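Local coordinates for protein translation initiation factor eIF2B subunit gamma (Schizosaccharomyces pombe, PDB 5B04) that serves as a subunit of eIF2B, the factor that exchanges GDP for GTP on the gamma subunit of eIF2 during translation initiation, at residues E[407-413]-E[424-430]; E[167-172]-E[243-249]; E[115-121]-E[134-138]; E[238-242]-E[323-327]. The protein carries 3 engineered substitutions. One frame throughout, in Å; residues are numbered along the deposited sequence.

Contact 1: residues E[407-413]-E[424-430]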
loop_
_atom_site.group_PDB
_atom_site.type_symbol
_atom_site.label_atom_id
_atom_site.label_comp_id
_atom_site.label_asym_id
_atom_site.label_seq_id
_atom_site.Cartn_x
_atom_site.Cartn_y
_atom_site.Cartn_z
ATOM N N ARG E 407 -20.925 -78.288 37.987
ATOM C CA ARG E 407 -20.043 -77.587 37.072
ATOM C C ARG E 407 -20.841 -76.940 35.953
ATOM O O ARG E 407 -21.361 -77.621 35.069
ATOM C CB ARG E 407 -18.991 -78.538 36.502
ATOM C CG ARG E 407 -18.035 -77.859 35.541
ATOM C CD ARG E 407 -16.803 -78.701 35.271
ATOM N NE ARG E 407 -15.876 -78.010 34.380
ATOM C CZ ARG E 407 -14.997 -77.097 34.780
ATOM N NH1 ARG E 407 -14.921 -76.763 36.061
ATOM N NH2 ARG E 407 -14.194 -76.517 33.898
ATOM N N LEU E 408 -20.949 -75.618 36.008
ATOM C CA LEU E 408 -21.635 -74.868 34.968
ATOM C C LEU E 408 -20.633 -74.348 33.945
ATOM O O LEU E 408 -19.859 -73.433 34.227
ATOM C CB LEU E 408 -22.436 -73.716 35.572
ATOM C CG LEU E 408 -23.778 -74.127 36.181
ATOM C CD1 LEU E 408 -24.483 -72.931 36.800
ATOM C CD2 LEU E 408 -24.655 -74.787 35.127
ATOM N N GLU E 409 -20.650 -74.950 32.761
ATOM C CA GLU E 409 -19.738 -74.571 31.690
ATOM C C GLU E 409 -20.478 -73.912 30.533
ATOM O O GLU E 409 -21.232 -74.573 29.818
ATOM C CB GLU E 409 -18.975 -75.793 31.179
ATOM C CG GLU E 409 -17.824 -76.243 32.060
ATOM C CD GLU E 409 -17.090 -77.435 31.477
ATOM O OE1 GLU E 409 -15.860 -77.341 31.280
ATOM O OE2 GLU E 409 -17.743 -78.468 31.217
ATOM N N SER E 410 -20.258 -72.610 30.360
ATOM C CA SER E 410 -20.796 -71.866 29.223
ATOM C C SER E 410 -22.311 -72.007 29.081
ATOM O O SER E 410 -22.825 -72.159 27.974
ATOM C CB SER E 410 -20.109 -72.316 27.930
ATOM O OG SER E 410 -20.643 -71.643 26.804
ATOM N N CYS E 411 -23.021 -71.949 30.203
ATOM C CA CYS E 411 -24.466 -72.161 30.201
ATOM C C CYS E 411 -25.260 -70.873 30.381
ATOM O O CYS E 411 -24.725 -69.851 30.801
ATOM C CB CYS E 411 -24.856 -73.150 31.301
ATOM S SG CYS E 411 -24.474 -74.872 30.929
ATOM N N ILE E 412 -26.544 -70.931 30.052
ATOM C CA ILE E 412 -27.460 -69.840 30.354
ATOM C C ILE E 412 -28.598 -70.375 31.211
ATOM O O ILE E 412 -29.364 -71.234 30.774
ATOM C CB ILE E 412 -28.034 -69.191 29.083
ATOM C CG1 ILE E 412 -26.906 -68.712 28.167
ATOM C CG2 ILE E 412 -28.951 -68.033 29.451
ATOM C CD1 ILE E 412 -27.396 -68.115 26.867
ATOM N N VAL E 413 -28.733 -69.839 32.412
ATOM C CA VAL E 413 -29.740 -70.319 33.329
ATOM C C VAL E 413 -30.788 -69.283 33.620
ATOM O O VAL E 413 -30.488 -68.232 34.133
ATOM C CB VAL E 413 -29.101 -70.662 34.663
ATOM C CG1 VAL E 413 -30.133 -71.228 35.603
ATOM C CG2 VAL E 413 -27.974 -71.643 34.466
ATOM N N LYS E 424 -23.628 -81.930 35.909
ATOM C CA LYS E 424 -22.679 -81.131 35.159
ATOM C C LYS E 424 -23.346 -80.764 33.840
ATOM O O LYS E 424 -23.892 -81.619 33.139
ATOM C CB LYS E 424 -21.350 -81.874 34.967
ATOM C CG LYS E 424 -21.002 -82.227 33.536
ATOM C CD LYS E 424 -19.506 -82.189 33.299
ATOM C CE LYS E 424 -19.215 -82.249 31.812
ATOM N NZ LYS E 424 -17.769 -82.119 31.501
ATOM N N LEU E 425 -23.351 -79.472 33.536
ATOM C CA LEU E 425 -24.028 -78.978 32.348
ATOM C C LEU E 425 -23.103 -78.069 31.557
ATOM O O LEU E 425 -22.595 -77.075 32.077
ATOM C CB LEU E 425 -25.317 -78.245 32.732
ATOM C CG LEU E 425 -26.395 -79.145 33.340
ATOM C CD1 LEU E 425 -27.483 -78.340 34.019
ATOM C CD2 LEU E 425 -26.996 -80.031 32.278
ATOM N N ARG E 426 -22.874 -78.430 30.299
ATOM C CA ARG E 426 -21.992 -77.666 29.430
ATOM C C ARG E 426 -22.759 -77.113 28.238
ATOM O O ARG E 426 -23.394 -77.867 27.503
ATOM C CB ARG E 426 -20.829 -78.532 28.946
ATOM C CG ARG E 426 -19.747 -77.751 28.221
ATOM C CD ARG E 426 -18.893 -78.652 27.347
ATOM N NE ARG E 426 -19.662 -79.217 26.243
ATOM C CZ ARG E 426 -19.121 -79.750 25.151
ATOM N NH1 ARG E 426 -17.803 -79.788 25.013
ATOM N NH2 ARG E 426 -19.900 -80.241 24.196
ATOM N N GLU E 427 -22.694 -75.797 28.054
ATOM C CA GLU E 427 -23.363 -75.132 26.938
ATOM C C GLU E 427 -24.848 -75.476 26.907
ATOM O O GLU E 427 -25.372 -75.937 25.893
ATOM C CB GLU E 427 -22.695 -75.509 25.614
ATOM C CG GLU E 427 -21.224 -75.133 25.551
ATOM C CD GLU E 427 -20.486 -75.832 24.427
ATOM O OE1 GLU E 427 -21.140 -76.538 23.631
ATOM O OE2 GLU E 427 -19.250 -75.674 24.342
ATOM N N CYS E 428 -25.516 -75.251 28.033
ATOM C CA CYS E 428 -26.912 -75.633 28.188
ATOM C C CYS E 428 -27.813 -74.482 28.593
ATOM O O CYS E 428 -27.492 -73.725 29.507
ATOM C CB CYS E 428 -27.043 -76.735 29.229
ATOM S SG CYS E 428 -26.543 -78.297 28.647
ATOM N N GLU E 429 -28.952 -74.367 27.920
ATOM C CA GLU E 429 -29.954 -73.379 28.292
ATOM C C GLU E 429 -30.936 -73.967 29.296
ATOM O O GLU E 429 -31.755 -74.820 28.954
ATOM C CB GLU E 429 -30.707 -72.868 27.061
ATOM C CG GLU E 429 -29.920 -71.894 26.199
ATOM C CD GLU E 429 -29.006 -72.591 25.213
ATOM O OE1 GLU E 429 -29.412 -73.635 24.659
ATOM O OE2 GLU E 429 -27.882 -72.094 24.990
ATOM N N ILE E 430 -30.845 -73.510 30.540
ATOM C CA ILE E 430 -31.761 -73.951 31.582
ATOM C C ILE E 430 -32.886 -72.935 31.744
ATOM O O ILE E 430 -32.705 -71.886 32.364
ATOM C CB ILE E 430 -31.040 -74.149 32.921
ATOM C CG1 ILE E 430 -29.828 -75.062 32.735
ATOM C CG2 ILE E 430 -31.991 -74.722 33.959
ATOM C CD1 ILE E 430 -28.915 -75.106 33.931
#
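Val413 and Ile430 lie side by side and point the same way, Val413 CG2 resting 3.6 Å from Ile430 CD1. Leu408 and Leu425 share this packed face, where Leu408 CD2 reaches Ile430 CD1 at 4.4 Å. Branched aliphatic residues suit it, since in stacked coils of a left-handed beta-helix, parallel and seventeen residues apart, this buried face must be filled with apolar carbon. At the corner Cys411 SG tucks inward, 3.9 Å from Leu425 CB. With SG beside its own backbone N (chi1 -75°), the thiol also accepts a weak bond from Cys428 N at 3.1 Å. Ser410 and Glu427 turn the chain with positive phi, and Glu427 N bonds to Glu409 O, carrying the backbone pairing from the strand into the turn.

Apart from the buried Ile412, the other face is looser and more polar. Glu409 sits between two cations: its OE1 pairs with Arg407 NE at 3.2 Å, whereas OE2 is a long 3.7 Å from Lys424 NZ. Arg426 brings aliphatic CG to within 3.6 Å of Glu409 CB, then bends its guanidinium away. The chemistry thus implies that backbone bonds and apolar packing hold the coils together, while the charges probably add a softer electrostatic contribution.

Contact 2: residues E[167-172]-E[243-249]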
loop_
_atom_site.group_PDB
_atom_site.type_symbol
_atom_site.label_atom_id
_atom_site.label_comp_id
_atom_site.label_asym_id
_atom_site.label_seq_id
_atom_site.Cartn_x
_atom_site.Cartn_y
_atom_site.Cartn_z
ATOM N N ASN E 167 -33.717 -35.030 5.960
ATOM C CA ASN E 167 -35.173 -35.044 5.823
ATOM C C ASN E 167 -35.707 -36.255 5.048
ATOM O O ASN E 167 -36.469 -36.089 4.096
ATOM C CB ASN E 167 -35.647 -33.755 5.143
ATOM C CG ASN E 167 -37.102 -33.441 5.436
ATOM O OD1 ASN E 167 -37.549 -33.525 6.580
ATOM N ND2 ASN E 167 -37.851 -33.081 4.400
ATOM N N PRO E 168 -35.315 -37.477 5.450
ATOM C CA PRO E 168 -35.786 -38.628 4.679
ATOM C C PRO E 168 -37.141 -39.119 5.164
ATOM O O PRO E 168 -37.594 -38.713 6.235
ATOM C CB PRO E 168 -34.705 -39.673 4.941
ATOM C CG PRO E 168 -34.299 -39.397 6.354
ATOM C CD PRO E 168 -34.460 -37.903 6.575
ATOM N N SER E 169 -37.779 -39.983 4.384
ATOM C CA SER E 169 -39.030 -40.594 4.806
ATOM C C SER E 169 -38.768 -41.549 5.961
ATOM O O SER E 169 -39.622 -41.750 6.824
ATOM C CB SER E 169 -39.694 -41.326 3.641
ATOM O OG SER E 169 -39.900 -40.446 2.551
ATOM N N ALA E 170 -37.571 -42.127 5.973
ATOM C CA ALA E 170 -37.169 -43.050 7.026
ATOM C C ALA E 170 -35.651 -43.178 7.104
ATOM O O ALA E 170 -34.959 -43.125 6.088
ATOM C CB ALA E 170 -37.797 -44.411 6.804
ATOM N N LEU E 171 -35.144 -43.350 8.319
ATOM C CA LEU E 171 -33.723 -43.589 8.532
ATOM C C LEU E 171 -33.520 -44.848 9.365
ATOM O O LEU E 171 -34.029 -44.954 10.482
ATOM C CB LEU E 171 -33.066 -42.390 9.217
ATOM C CG LEU E 171 -31.618 -42.592 9.669
ATOM C CD1 LEU E 171 -30.674 -42.642 8.478
ATOM C CD2 LEU E 171 -31.207 -41.502 10.637
ATOM N N ALA E 172 -32.777 -45.803 8.816
ATOM C CA ALA E 172 -32.526 -47.062 9.506
ATOM C C ALA E 172 -31.050 -47.222 9.844
ATOM O O ALA E 172 -30.180 -46.968 9.012
ATOM C CB ALA E 172 -33.002 -48.228 8.663
ATOM N N PHE E 243 -35.060 -47.137 14.153
ATOM C CA PHE E 243 -35.738 -46.490 13.043
ATOM C C PHE E 243 -36.298 -45.145 13.463
ATOM O O PHE E 243 -36.637 -44.936 14.626
ATOM C CB PHE E 243 -36.857 -47.381 12.504
ATOM C CG PHE E 243 -36.385 -48.717 12.023
ATOM C CD1 PHE E 243 -35.981 -48.890 10.710
ATOM C CD2 PHE E 243 -36.341 -49.798 12.882
ATOM C CE1 PHE E 243 -35.544 -50.117 10.267
ATOM C CE2 PHE E 243 -35.909 -51.024 12.438
ATOM C CZ PHE E 243 -35.495 -51.179 11.135
ATOM N N VAL E 244 -36.381 -44.231 12.506
ATOM C CA VAL E 244 -37.060 -42.964 12.715
ATOM C C VAL E 244 -37.760 -42.579 11.419
ATOM O O VAL E 244 -37.144 -42.525 10.354
ATOM C CB VAL E 244 -36.091 -41.853 13.172
ATOM C CG1 VAL E 244 -34.823 -41.856 12.330
ATOM C CG2 VAL E 244 -36.779 -40.496 13.136
ATOM N N PHE E 245 -39.061 -42.336 11.512
ATOM C CA PHE E 245 -39.877 -42.123 10.326
ATOM C C PHE E 245 -40.496 -40.735 10.282
ATOM O O PHE E 245 -40.672 -40.088 11.315
ATOM C CB PHE E 245 -40.995 -43.165 10.256
ATOM C CG PHE E 245 -40.511 -44.585 10.226
ATOM C CD1 PHE E 245 -40.223 -45.207 9.025
ATOM C CD2 PHE E 245 -40.363 -45.307 11.397
ATOM C CE1 PHE E 245 -39.785 -46.516 8.991
ATOM C CE2 PHE E 245 -39.932 -46.616 11.370
ATOM C CZ PHE E 245 -39.638 -47.221 10.166
ATOM N N LYS E 246 -40.826 -40.286 9.075
ATOM C CA LYS E 246 -41.720 -39.152 8.905
ATOM C C LYS E 246 -43.074 -39.540 9.485
ATOM O O LYS E 246 -43.390 -40.727 9.571
ATOM C CB LYS E 246 -41.850 -38.769 7.429
ATOM C CG LYS E 246 -40.712 -37.925 6.881
ATOM C CD LYS E 246 -40.971 -36.444 7.097
ATOM C CE LYS E 246 -39.996 -35.590 6.304
ATOM N NZ LYS E 246 -40.308 -34.138 6.417
ATOM N N HIS E 247 -43.870 -38.555 9.887
ATOM C CA HIS E 247 -45.150 -38.846 10.524
ATOM C C HIS E 247 -46.077 -39.671 9.638
ATOM O O HIS E 247 -46.753 -40.578 10.118
ATOM C CB HIS E 247 -45.869 -37.558 10.924
ATOM C CG HIS E 247 -47.296 -37.773 11.319
ATOM N ND1 HIS E 247 -47.662 -38.242 12.562
ATOM C CD2 HIS E 247 -48.448 -37.608 10.626
ATOM C CE1 HIS E 247 -48.977 -38.344 12.624
ATOM N NE2 HIS E 247 -49.479 -37.965 11.462
ATOM N N TRP E 248 -46.093 -39.369 8.343
ATOM C CA TRP E 248 -47.027 -40.006 7.418
ATOM C C TRP E 248 -46.789 -41.508 7.262
ATOM O O TRP E 248 -47.537 -42.188 6.563
ATOM C CB TRP E 248 -46.958 -39.327 6.045
ATOM C CG TRP E 248 -45.649 -39.509 5.337
ATOM C CD1 TRP E 248 -44.566 -38.682 5.393
ATOM C CD2 TRP E 248 -45.288 -40.582 4.458
ATOM N NE1 TRP E 248 -43.551 -39.175 4.609
ATOM C CE2 TRP E 248 -43.970 -40.341 4.024
ATOM C CE3 TRP E 248 -45.951 -41.725 3.997
ATOM C CZ2 TRP E 248 -43.302 -41.199 3.152
ATOM C CZ3 TRP E 248 -45.286 -42.575 3.134
ATOM C CH2 TRP E 248 -43.975 -42.308 2.719
ATOM N N VAL E 249 -45.753 -42.022 7.919
ATOM C CA VAL E 249 -45.422 -43.438 7.837
ATOM C C VAL E 249 -46.384 -44.273 8.689
ATOM O O VAL E 249 -46.541 -45.457 8.451
ATOM C CB VAL E 249 -43.954 -43.692 8.254
ATOM C CG1 VAL E 249 -43.619 -45.178 8.251
ATOM C CG2 VAL E 249 -43.018 -42.949 7.315
#
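Trp248 presents the edge of its indole to Ser169, whose OG lies in the ring plane 3.5 Å from Trp248 CZ2. Over the centre of one indole face sits the CG2 methyl of Val249. Two phenyl rings belong to the strand that precedes it: Phe245 meets the methyl of Ala170 obliquely, CD1 to CB 3.4 Å, and Phe243 meets Ala172 in the same manner, CE1 to CB 3.6 Å. Alanine suits both places, being small enough to let a ring settle beside the neighbouring strand; beyond, Phe245 also meets the ring of Phe143. Leu171 and Val244 occupy the other face, with Leu171 CB 3.6 Å from Val244 CG1, against helix 156-166.

Backbone bonds in both directions join Leu171 and Val244, and Lys246 N extends the pairing to Ser169 O. The long Lys246 chain bends at chi2 (-88°), which carries it past Pro168 O to Asn167, where NZ gives a hydrogen bond to OD1 at 2.8 Å, tilted 27° from the carbonyl plane. Asn167, with the positive phi that asparagine tolerates well, follows helix 156-166. Strands 170-172 and 243-245 form an antiparallel pair in the mixed central sheet of the GT-A-like nucleotidyl transferase domain, and the Lys246-Asn167 bond lies just beyond its end.

Contact 3: residues E[115-121]-E[134-138]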
loop_
_atom_site.group_PDB
_atom_site.type_symbol
_atom_site.label_atom_id
_atom_site.label_comp_id
_atom_site.label_asym_id
_atom_site.label_seq_id
_atom_site.Cartn_x
_atom_site.Cartn_y
_atom_site.Cartn_z
ATOM N N HIS E 115 -45.535 -44.766 29.112
ATOM C CA HIS E 115 -46.936 -45.117 28.943
ATOM C C HIS E 115 -47.062 -46.453 28.217
ATOM O O HIS E 115 -46.830 -46.544 27.011
ATOM C CB HIS E 115 -47.668 -44.004 28.187
ATOM C CG HIS E 115 -48.921 -44.452 27.503
ATOM N ND1 HIS E 115 -49.049 -44.474 26.131
ATOM C CD2 HIS E 115 -50.102 -44.894 27.998
ATOM C CE1 HIS E 115 -50.255 -44.907 25.811
ATOM N NE2 HIS E 115 -50.912 -45.171 26.925
ATOM N N VAL E 116 -47.421 -47.491 28.967
ATOM C CA VAL E 116 -47.488 -48.847 28.430
ATOM C C VAL E 116 -48.792 -49.091 27.680
ATOM O O VAL E 116 -49.865 -48.688 28.130
ATOM C CB VAL E 116 -47.348 -49.899 29.546
ATOM C CG1 VAL E 116 -47.132 -51.283 28.952
ATOM C CG2 VAL E 116 -46.203 -49.535 30.469
ATOM N N GLU E 117 -48.689 -49.755 26.534
ATOM C CA GLU E 117 -49.857 -50.085 25.730
ATOM C C GLU E 117 -49.755 -51.515 25.214
ATOM O O GLU E 117 -48.897 -51.824 24.390
ATOM C CB GLU E 117 -49.996 -49.108 24.560
ATOM C CG GLU E 117 -51.372 -49.092 23.913
ATOM C CD GLU E 117 -52.270 -48.011 24.483
ATOM O OE1 GLU E 117 -53.374 -47.801 23.939
ATOM O OE2 GLU E 117 -51.871 -47.369 25.477
ATOM N N ALA E 118 -50.627 -52.387 25.708
ATOM C CA ALA E 118 -50.662 -53.769 25.245
ATOM C C ALA E 118 -52.004 -54.075 24.593
ATOM O O ALA E 118 -52.882 -54.661 25.225
ATOM C CB ALA E 118 -50.398 -54.725 26.396
ATOM N N PRO E 119 -52.161 -53.676 23.321
ATOM C CA PRO E 119 -53.422 -53.848 22.592
ATOM C C PRO E 119 -53.826 -55.315 22.503
ATOM O O PRO E 119 -52.980 -56.171 22.243
ATOM C CB PRO E 119 -53.112 -53.274 21.206
ATOM C CG PRO E 119 -51.630 -53.331 21.088
ATOM C CD PRO E 119 -51.108 -53.101 22.468
ATOM N N THR E 120 -55.108 -55.594 22.723
ATOM C CA THR E 120 -55.597 -56.968 22.780
ATOM C C THR E 120 -55.436 -57.690 21.448
ATOM O O THR E 120 -55.456 -58.919 21.388
ATOM C CB THR E 120 -57.076 -57.023 23.204
ATOM O OG1 THR E 120 -57.542 -58.378 23.137
ATOM C CG2 THR E 120 -57.928 -56.154 22.293
ATOM N N ILE E 121 -55.262 -56.912 20.386
ATOM C CA ILE E 121 -55.071 -57.445 19.046
ATOM C C ILE E 121 -53.767 -58.250 18.946
ATOM O O ILE E 121 -53.607 -59.079 18.051
ATOM C CB ILE E 121 -55.071 -56.304 17.999
ATOM C CG1 ILE E 121 -56.244 -55.351 18.246
ATOM C CG2 ILE E 121 -55.138 -56.856 16.582
ATOM C CD1 ILE E 121 -55.869 -54.068 18.967
ATOM N N ALA E 134 -51.831 -51.081 15.803
ATOM C CA ALA E 134 -52.850 -51.228 16.836
ATOM C C ALA E 134 -52.815 -50.006 17.742
ATOM O O ALA E 134 -53.806 -49.646 18.383
ATOM C CB ALA E 134 -52.634 -52.505 17.637
ATOM N N VAL E 135 -51.658 -49.354 17.745
ATOM C CA VAL E 135 -51.446 -48.134 18.495
ATOM C C VAL E 135 -51.237 -46.931 17.565
ATOM O O VAL E 135 -50.556 -45.971 17.926
ATOM C CB VAL E 135 -50.235 -48.279 19.426
ATOM C CG1 VAL E 135 -50.418 -47.426 20.664
ATOM C CG2 VAL E 135 -50.053 -49.733 19.820
ATOM N N SER E 136 -51.829 -46.977 16.373
ATOM C CA SER E 136 -51.747 -45.852 15.441
ATOM C C SER E 136 -52.540 -44.664 15.971
ATOM O O SER E 136 -52.463 -43.558 15.434
ATOM C CB SER E 136 -52.259 -46.246 14.055
ATOM O OG SER E 136 -53.632 -46.594 14.098
ATOM N N HIS E 137 -53.306 -44.912 17.028
ATOM C CA HIS E 137 -54.130 -43.896 17.668
ATOM C C HIS E 137 -53.290 -42.738 18.196
ATOM O O HIS E 137 -53.702 -41.580 18.136
ATOM C CB HIS E 137 -54.925 -44.502 18.830
ATOM C CG HIS E 137 -55.356 -45.920 18.609
ATOM N ND1 HIS E 137 -55.742 -46.404 17.376
ATOM C CD2 HIS E 137 -55.449 -46.964 19.466
ATOM C CE1 HIS E 137 -56.063 -47.680 17.487
ATOM N NE2 HIS E 137 -55.893 -48.046 18.746
ATOM N N LEU E 138 -52.106 -43.063 18.706
ATOM C CA LEU E 138 -51.359 -42.137 19.550
ATOM C C LEU E 138 -50.138 -41.508 18.889
ATOM O O LEU E 138 -49.413 -40.744 19.528
ATOM C CB LEU E 138 -50.921 -42.857 20.827
ATOM C CG LEU E 138 -51.957 -43.799 21.440
ATOM C CD1 LEU E 138 -51.368 -44.537 22.627
ATOM C CD2 LEU E 138 -53.210 -43.040 21.847
#
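Leu138 overlaps the rim of the His115 imidazole: its CD1 methyl lies in the ring plane, 3.4 Å from His115 CE1, and the two side chains cross at about a right angle. The contact belongs to a beta-alpha-beta crossover of the Rossmann-like nucleotidyl transferase fold, in which strand 113-117 is followed by helix 128-134 and then by the parallel strand 142-147. Residues 134-138 lead from the helix toward strand 142-147, and they pack against one side of the first strand and of the loop after it.

His115 and Glu117, two residues apart on the strand, both point toward these residues, while Val116 between them touches helix 97-105. The carboxylate carbon of Glu117, CD, comes within 4.0 Å of the same Leu138 CD1. Its aliphatic part does different work: CG, placed anti to the backbone N (chi1 -163°), slides past Val135 in the opposite direction and meets Val135 CG1 at 3.8 Å. Glutamate fits a partly exposed place like this, since its methylenes can pack against Val135 while the carboxylate, probably charged, need not be fully buried. Val135 also touches Ile91, and Leu138 touches Ile89, of strand 87-92, so that they bridge two neighbouring strands.

Farther along, the ring of Pro119 gives the loop a stiff apolar surface. Its CG lies 4.1 Å from Val135 CG2, the two side chains crossing nearly perpendicularly. Alanine at 134 is short enough for its backbone to come close to this ring, with Pro119 CB 3.7 Å from Ala134 CB. The exposed Ile121 approaches that same methyl, its CD1 standing 3.8 Å from Ala134 CB.

Contact 4: residues E[238-242]-E[323-327]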
loop_
_atom_site.group_PDB
_atom_site.type_symbol
_atom_site.label_atom_id
_atom_site.label_comp_id
_atom_site.label_asym_id
_atom_site.label_seq_id
_atom_site.Cartn_x
_atom_site.Cartn_y
_atom_site.Cartn_z
ATOM N N SER E 238 -26.012 -55.876 10.049
ATOM C CA SER E 238 -27.257 -56.375 10.613
ATOM C C SER E 238 -28.078 -55.198 11.121
ATOM O O SER E 238 -27.522 -54.175 11.523
ATOM C CB SER E 238 -26.988 -57.372 11.740
ATOM O OG SER E 238 -26.251 -56.769 12.789
ATOM N N ASP E 239 -29.398 -55.336 11.096
ATOM C CA ASP E 239 -30.271 -54.254 11.527
ATOM C C ASP E 239 -30.229 -54.080 13.041
ATOM O O ASP E 239 -30.413 -55.037 13.791
ATOM C CB ASP E 239 -31.708 -54.505 11.067
ATOM C CG ASP E 239 -32.660 -53.416 11.519
ATOM O OD1 ASP E 239 -32.259 -52.233 11.511
ATOM O OD2 ASP E 239 -33.808 -53.744 11.885
ATOM N N ALA E 240 -29.983 -52.851 13.482
ATOM C CA ALA E 240 -29.958 -52.536 14.905
ATOM C C ALA E 240 -31.362 -52.206 15.400
ATOM O O ALA E 240 -31.547 -51.797 16.547
ATOM C CB ALA E 240 -29.011 -51.380 15.175
ATOM N N HIS E 241 -32.339 -52.398 14.516
ATOM C CA HIS E 241 -33.742 -52.070 14.762
ATOM C C HIS E 241 -33.926 -50.668 15.334
ATOM O O HIS E 241 -34.828 -50.426 16.136
ATOM C CB HIS E 241 -34.391 -53.095 15.691
ATOM C CG HIS E 241 -35.873 -53.219 15.517
ATOM N ND1 HIS E 241 -36.772 -52.445 16.217
ATOM C CD2 HIS E 241 -36.612 -54.031 14.724
ATOM C CE1 HIS E 241 -38.002 -52.774 15.862
ATOM N NE2 HIS E 241 -37.932 -53.733 14.957
ATOM N N ILE E 242 -33.059 -49.750 14.924
ATOM C CA ILE E 242 -33.255 -48.341 15.217
ATOM C C ILE E 242 -33.862 -47.681 13.994
ATOM O O ILE E 242 -33.257 -47.669 12.923
ATOM C CB ILE E 242 -31.951 -47.619 15.572
ATOM C CG1 ILE E 242 -31.118 -48.428 16.560
ATOM C CG2 ILE E 242 -32.246 -46.226 16.116
ATOM C CD1 ILE E 242 -29.727 -47.873 16.721
ATOM N N ALA E 323 -20.281 -50.765 19.352
ATOM C CA ALA E 323 -21.275 -50.801 20.403
ATOM C C ALA E 323 -22.748 -50.960 20.155
ATOM O O ALA E 323 -23.482 -51.077 21.114
ATOM C CB ALA E 323 -21.029 -49.582 21.267
ATOM N N ASN E 324 -23.191 -50.998 18.905
ATOM C CA ASN E 324 -24.620 -51.176 18.671
ATOM C C ASN E 324 -25.108 -52.338 17.828
ATOM O O ASN E 324 -24.952 -52.389 16.629
ATOM C CB ASN E 324 -25.289 -49.825 18.347
ATOM C CG ASN E 324 -25.912 -49.751 16.975
ATOM O OD1 ASN E 324 -26.734 -50.563 16.608
ATOM N ND2 ASN E 324 -25.532 -48.760 16.226
ATOM N N ASN E 325 -25.827 -53.192 18.509
ATOM C CA ASN E 325 -26.656 -54.260 17.944
ATOM C C ASN E 325 -27.700 -54.749 18.948
ATOM O O ASN E 325 -27.972 -54.076 19.941
ATOM C CB ASN E 325 -25.792 -55.429 17.465
ATOM C CG ASN E 325 -25.603 -55.433 15.956
ATOM O OD1 ASN E 325 -26.466 -54.967 15.211
ATOM N ND2 ASN E 325 -24.471 -55.955 15.500
ATOM N N LEU E 326 -28.396 -55.822 18.603
ATOM C CA LEU E 326 -29.512 -56.280 19.412
ATOM C C LEU E 326 -29.507 -57.757 19.661
ATOM O O LEU E 326 -29.045 -58.519 18.834
ATOM C CB LEU E 326 -30.851 -55.888 18.799
ATOM C CG LEU E 326 -31.253 -56.228 17.374
ATOM C CD1 LEU E 326 -30.537 -57.450 16.854
ATOM C CD2 LEU E 326 -32.755 -56.379 17.226
ATOM N N PRO E 327 -30.042 -58.152 20.895
ATOM C CA PRO E 327 -30.174 -59.591 21.032
ATOM C C PRO E 327 -31.581 -60.080 20.816
ATOM O O PRO E 327 -32.402 -59.997 21.697
ATOM C CB PRO E 327 -29.818 -59.808 22.476
ATOM C CG PRO E 327 -30.515 -58.735 23.165
ATOM C CD PRO E 327 -30.505 -57.566 22.243
#
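Leu326 reaches across to the strand backbone between Asp239 and His241. From CB, which points toward the strand, chi1 of 54° sets CG between the backbone N and the carbonyl carbon of Leu326, and there CG lies 3.9 Å from Asp239 O. The branches then part: CD1 stays beside that carbonyl, also 3.9 Å from Asp239 O, while CD2 goes on to His241 CB at 4.0 Å. The branch carbon and methyls thus touch a backbone carbonyl and an aliphatic carbon; the imidazole itself leads away, to an edge-to-face meeting with Phe243. A leucine suits this buried spot because its forked end can fill both directions at once.

Residues 238-242 belong to the long strand 230-245 of the central mixed sheet in the nucleotidyl transferase domain. The loop 323-327 lies on the way from strand 315-319 to helix 332-338, and its residues 324-326 run at 96° to the direction of residues 238-242. The strand is not evenly extended here: His241 takes a positive phi of 48°, which turns its backbone out of the regular course.

At the other end of the crossing, Ser238 OG gives a hydrogen bond to Asn325 OD1 at 3.0 Å. The hydroxyl comes from the flank of the amide carbonyl and is tilted 33° from its plane. A short polar side chain at 238 can serve an amide without pushing the loop off the strand. Ala240, small as well, has its CA 4.8 Å from Asn325 CA, the nearest such approach between the two segments. On the neighbouring strand 170-176, Ser175 OG bonds to Asn324 O and ties the loop to a second strand of the sheet.

How the contacts relate
Contacts 2, 3 and 4 all reach the mixed sheet of the nucleotidyl transferase domain, whereas contact 1 lies in the left-handed beta-helix. Contacts 2 and 4 are the most closely related: they use consecutive parts of strand 230-245, their segments alternate along the chain, and their centres are 18 Å apart. Contact 3 lies toward another part of the sheet, its centre about 20 Å from that of contact 2 and 24 Å from that of contact 4. Contact 1 is on the opposite side of the chain's centre from contacts 2 and 3, 43 and 38 Å between centres. Contact 4, near the middle of the chain, comes closer to contact 1, with nearest atoms about 10 Å apart.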